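Local coordinates for protein hemin degrading factor (Pseudomonas aeruginosa, PDB 4MF9) that binds heme and probably takes part in its intracellular trafficking and degradation, at residues A[226-231]-A[324-329]. Residues are numbered along the deposited sequence; the frame is centred on the assembly and turned at random.
With HEM (protoporphyrin IX containing Fe), chain C.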
loop_
_atom_site.group_PDB
_atom_site.type_symbol
_atom_site.label_atom_id
_atom_site.label_comp_id
_atom_site.label_asym_id
_atom_site.label_seq_id
_atom_site.Cartn_x
_atom_site.Cartn_y
_atom_site.Cartn_z
ATOM N N ALA A 226 -16.895 -15.245 2.647
ATOM C CA ALA A 226 -17.436 -13.898 2.813
ATOM C C ALA A 226 -16.452 -12.821 2.388
ATOM O O ALA A 226 -15.249 -12.951 2.616
ATOM C CB ALA A 226 -17.879 -13.678 4.252
ATOM N N GLN A 227 -16.968 -11.759 1.785
ATOM C CA GLN A 227 -16.194 -10.524 1.561
ATOM C C GLN A 227 -15.923 -9.834 2.898
ATOM O O GLN A 227 -16.641 -10.034 3.822
ATOM C CB GLN A 227 -16.894 -9.526 0.647
ATOM C CG GLN A 227 -17.526 -10.108 -0.565
ATOM C CD GLN A 227 -16.534 -10.865 -1.377
ATOM O OE1 GLN A 227 -16.606 -12.064 -1.517
ATOM N NE2 GLN A 227 -15.568 -10.176 -1.850
ATOM N N ARG A 228 -14.871 -9.054 2.964
ATOM C CA ARG A 228 -14.505 -8.486 4.218
ATOM C C ARG A 228 -15.612 -7.572 4.817
ATOM O O ARG A 228 -15.937 -7.679 5.943
ATOM C CB ARG A 228 -13.221 -7.698 4.118
ATOM C CG ARG A 228 -12.748 -7.269 5.483
ATOM C CD ARG A 228 -11.480 -6.454 5.664
ATOM N NE ARG A 228 -10.367 -7.326 5.762
ATOM C CZ ARG A 228 -9.500 -7.458 6.751
ATOM N NH1 ARG A 228 -9.487 -6.739 7.821
ATOM N NH2 ARG A 228 -8.609 -8.353 6.612
ATOM N N THR A 229 -16.169 -6.702 4.015
ATOM C CA THR A 229 -17.233 -5.807 4.487
ATOM C C THR A 229 -18.461 -6.615 4.867
ATOM O O THR A 229 -19.165 -6.302 5.826
ATOM C CB THR A 229 -17.603 -4.770 3.419
ATOM O OG1 THR A 229 -18.023 -5.432 2.212
ATOM C CG2 THR A 229 -16.403 -3.910 3.111
ATOM N N GLN A 230 -18.716 -7.661 4.110
ATOM C CA GLN A 230 -19.805 -8.572 4.362
ATOM C C GLN A 230 -19.676 -9.248 5.718
ATOM O O GLN A 230 -20.628 -9.319 6.412
ATOM C CB GLN A 230 -19.829 -9.624 3.278
ATOM C CG GLN A 230 -20.936 -10.619 3.292
ATOM C CD GLN A 230 -20.952 -11.446 2.034
ATOM O OE1 GLN A 230 -19.958 -11.986 1.641
ATOM N NE2 GLN A 230 -22.088 -11.537 1.430
ATOM N N ALA A 231 -18.490 -9.712 6.067
ATOM C CA ALA A 231 -18.299 -10.335 7.375
ATOM C C ALA A 231 -18.469 -9.328 8.515
ATOM O O ALA A 231 -18.992 -9.671 9.567
ATOM C CB ALA A 231 -16.942 -10.986 7.452
ATOM N N GLU A 324 -11.170 0.331 9.911
ATOM C CA GLU A 324 -10.947 -0.127 8.546
ATOM C C GLU A 324 -11.855 0.653 7.593
ATOM O O GLU A 324 -13.079 0.668 7.741
ATOM C CB GLU A 324 -11.154 -1.654 8.468
ATOM C CG GLU A 324 -10.307 -2.378 9.526
ATOM C CD GLU A 324 -10.334 -3.889 9.451
ATOM O OE1 GLU A 324 -10.994 -4.454 8.550
ATOM O OE2 GLU A 324 -9.678 -4.512 10.312
ATOM N N ALA A 325 -11.233 1.336 6.636
ATOM C CA ALA A 325 -11.957 2.141 5.655
ATOM C C ALA A 325 -11.961 1.414 4.312
ATOM O O ALA A 325 -10.930 0.896 3.866
ATOM C CB ALA A 325 -11.309 3.494 5.526
ATOM N N PHE A 326 -13.094 1.365 3.666
ATOM C CA PHE A 326 -13.289 0.709 2.417
ATOM C C PHE A 326 -13.829 1.638 1.325
ATOM O O PHE A 326 -14.573 2.540 1.609
ATOM C CB PHE A 326 -14.255 -0.425 2.556
ATOM C CG PHE A 326 -13.855 -1.433 3.605
ATOM C CD1 PHE A 326 -14.166 -1.246 4.923
ATOM C CD2 PHE A 326 -13.160 -2.559 3.256
ATOM C CE1 PHE A 326 -13.836 -2.172 5.867
ATOM C CE2 PHE A 326 -12.791 -3.479 4.199
ATOM C CZ PHE A 326 -13.110 -3.273 5.506
ATOM N N ASP A 327 -13.447 1.365 0.091
ATOM C CA ASP A 327 -14.004 2.026 -1.080
ATOM C C ASP A 327 -15.307 1.373 -1.552
ATOM O O ASP A 327 -15.690 0.401 -0.959
ATOM C CB ASP A 327 -12.984 2.108 -2.195
ATOM C CG ASP A 327 -12.645 0.795 -2.776
ATOM O OD1 ASP A 327 -13.396 -0.150 -2.698
ATOM O OD2 ASP A 327 -11.598 0.735 -3.373
ATOM N N PRO A 328 -15.903 1.860 -2.630
ATOM C CA PRO A 328 -17.139 1.309 -3.129
ATOM C C PRO A 328 -17.003 -0.098 -3.653
ATOM O O PRO A 328 -17.995 -0.666 -3.907
ATOM C CB PRO A 328 -17.555 2.279 -4.235
ATOM C CG PRO A 328 -17.098 3.561 -3.754
ATOM C CD PRO A 328 -15.799 3.285 -3.004
ATOM N N ASP A 329 -15.803 -0.579 -3.851
ATOM C CA ASP A 329 -15.618 -1.936 -4.368
ATOM C C ASP A 329 -15.389 -2.963 -3.257
ATOM O O ASP A 329 -15.206 -4.157 -3.527
ATOM C CB ASP A 329 -14.474 -1.985 -5.380
ATOM C CG ASP A 329 -14.753 -1.151 -6.611
ATOM O OD1 ASP A 329 -15.934 -1.059 -7.014
ATOM O OD2 ASP A 329 -13.787 -0.584 -7.168
HETATM C CHA HEM C . -1.150 -6.887 11.491
HETATM C CHB HEM C . 3.198 -7.122 13.352
HETATM C CHC HEM C . 4.440 -10.249 9.916
HETATM C CHD HEM C . 0.483 -9.024 7.517
HETATM C C1A HEM C . -0.091 -6.751 12.342
HETATM C C2A HEM C . -0.115 -6.074 13.594
HETATM C C3A HEM C . 1.088 -6.165 14.109
HETATM C C4A HEM C . 1.869 -6.844 13.173
HETATM C CMA HEM C . 1.522 -5.573 15.420
HETATM C CAA HEM C . -1.263 -5.410 14.268
HETATM C CBA HEM C . -1.518 -5.780 15.751
HETATM C CGA HEM C . -2.068 -7.160 15.773
HETATM O O1A HEM C . -1.655 -8.000 16.566
HETATM O O2A HEM C . -2.929 -7.418 14.974
HETATM C C1B HEM C . 3.861 -8.030 12.537
HETATM C C2B HEM C . 5.172 -8.405 12.865
HETATM C C3B HEM C . 5.566 -9.290 11.939
HETATM C C4B HEM C . 4.426 -9.437 11.007
HETATM C CMB HEM C . 5.953 -7.932 14.055
HETATM C CAB HEM C . 6.913 -9.936 11.968
HETATM C CBB HEM C . 7.577 -10.349 10.933
HETATM C C1C HEM C . 3.491 -10.221 8.964
HETATM C C2C HEM C . 3.479 -11.010 7.832
HETATM C C3C HEM C . 2.358 -10.680 7.135
HETATM C C4C HEM C . 1.664 -9.659 7.845
HETATM C CMC HEM C . 4.496 -12.048 7.465
HETATM C CAC HEM C . 1.959 -11.262 5.876
HETATM C CBC HEM C . 0.981 -10.682 5.247
HETATM C C1D HEM C . -0.331 -8.338 8.428
HETATM C C2D HEM C . -1.725 -7.877 8.147
HETATM C C3D HEM C . -2.155 -7.305 9.269
HETATM C C4D HEM C . -1.040 -7.402 10.218
HETATM C CMD HEM C . -2.554 -8.004 6.887
HETATM C CAD HEM C . -3.506 -6.676 9.484
HETATM C CBD HEM C . -4.371 -7.632 10.304
HETATM C CGD HEM C . -5.853 -7.421 10.373
HETATM O O1D HEM C . -6.325 -7.409 11.490
HETATM O O2D HEM C . -6.581 -7.306 9.399
HETATM N NA HEM C . 1.147 -7.213 12.094
HETATM N NB HEM C . 3.432 -8.661 11.434
HETATM N NC HEM C . 2.405 -9.447 8.939
HETATM N ND HEM C . 0.011 -8.017 9.667
HETATM FE FE HEM C . 1.610 -8.370 10.501
#
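T229, in the first turn of helix 228-235, faces F326 at the end of strand 320-326, their CA atoms 7.9 Å apart, and R228 beside it reaches E324 two residues earlier on the strand. Side chains alone bridge this gap. The methyl CG2 of T229 sits over one face of the F326 ring, 3.6 Å from the ring centroid and nearly along its normal, a CH-pi contact displaced slightly toward CD2. R228 meets the same ring at its edge, with CD 3.6 Å from F326 CE2. The CG of R228 is anti to the backbone N, and the chain runs extended as far as CD before bending at chi3 (-87°), which carries the guanidinium beyond the aromatic group to the carboxylate of E324. There R228 NH1 donates to E324 OE1 at 2.8 Å, with an N-H...O angle of 161°. In this salt bridge R228 NH1 meets OE1 on the syn side but well out of the carboxylate plane, while OE1 lies nearly in the guanidinium plane; the two planes are turned 41° apart. R228 NH1 also donates a weak hydrogen bond to heme propionate O2D, 3.4 Å away, at another point on the guanidinium edge. One nitrogen thus links the protein carboxylate to the propionate, and E324 probably acts from the second shell, helping to position a heme-binding arginine. Its other oxygen, OE2, pairs with K313, a further heme-binding residue, and with S322; the negative charge of E324 probably helps balance R228 and K313. The contact seats the start of helix 228-235 against an antiparallel sheet to which both HemS/ChuX regions contribute, where strand 320-326 runs between strands 307-313 and 332-338; R228 also touches Q335 on the latter and F217 of helix 217-224.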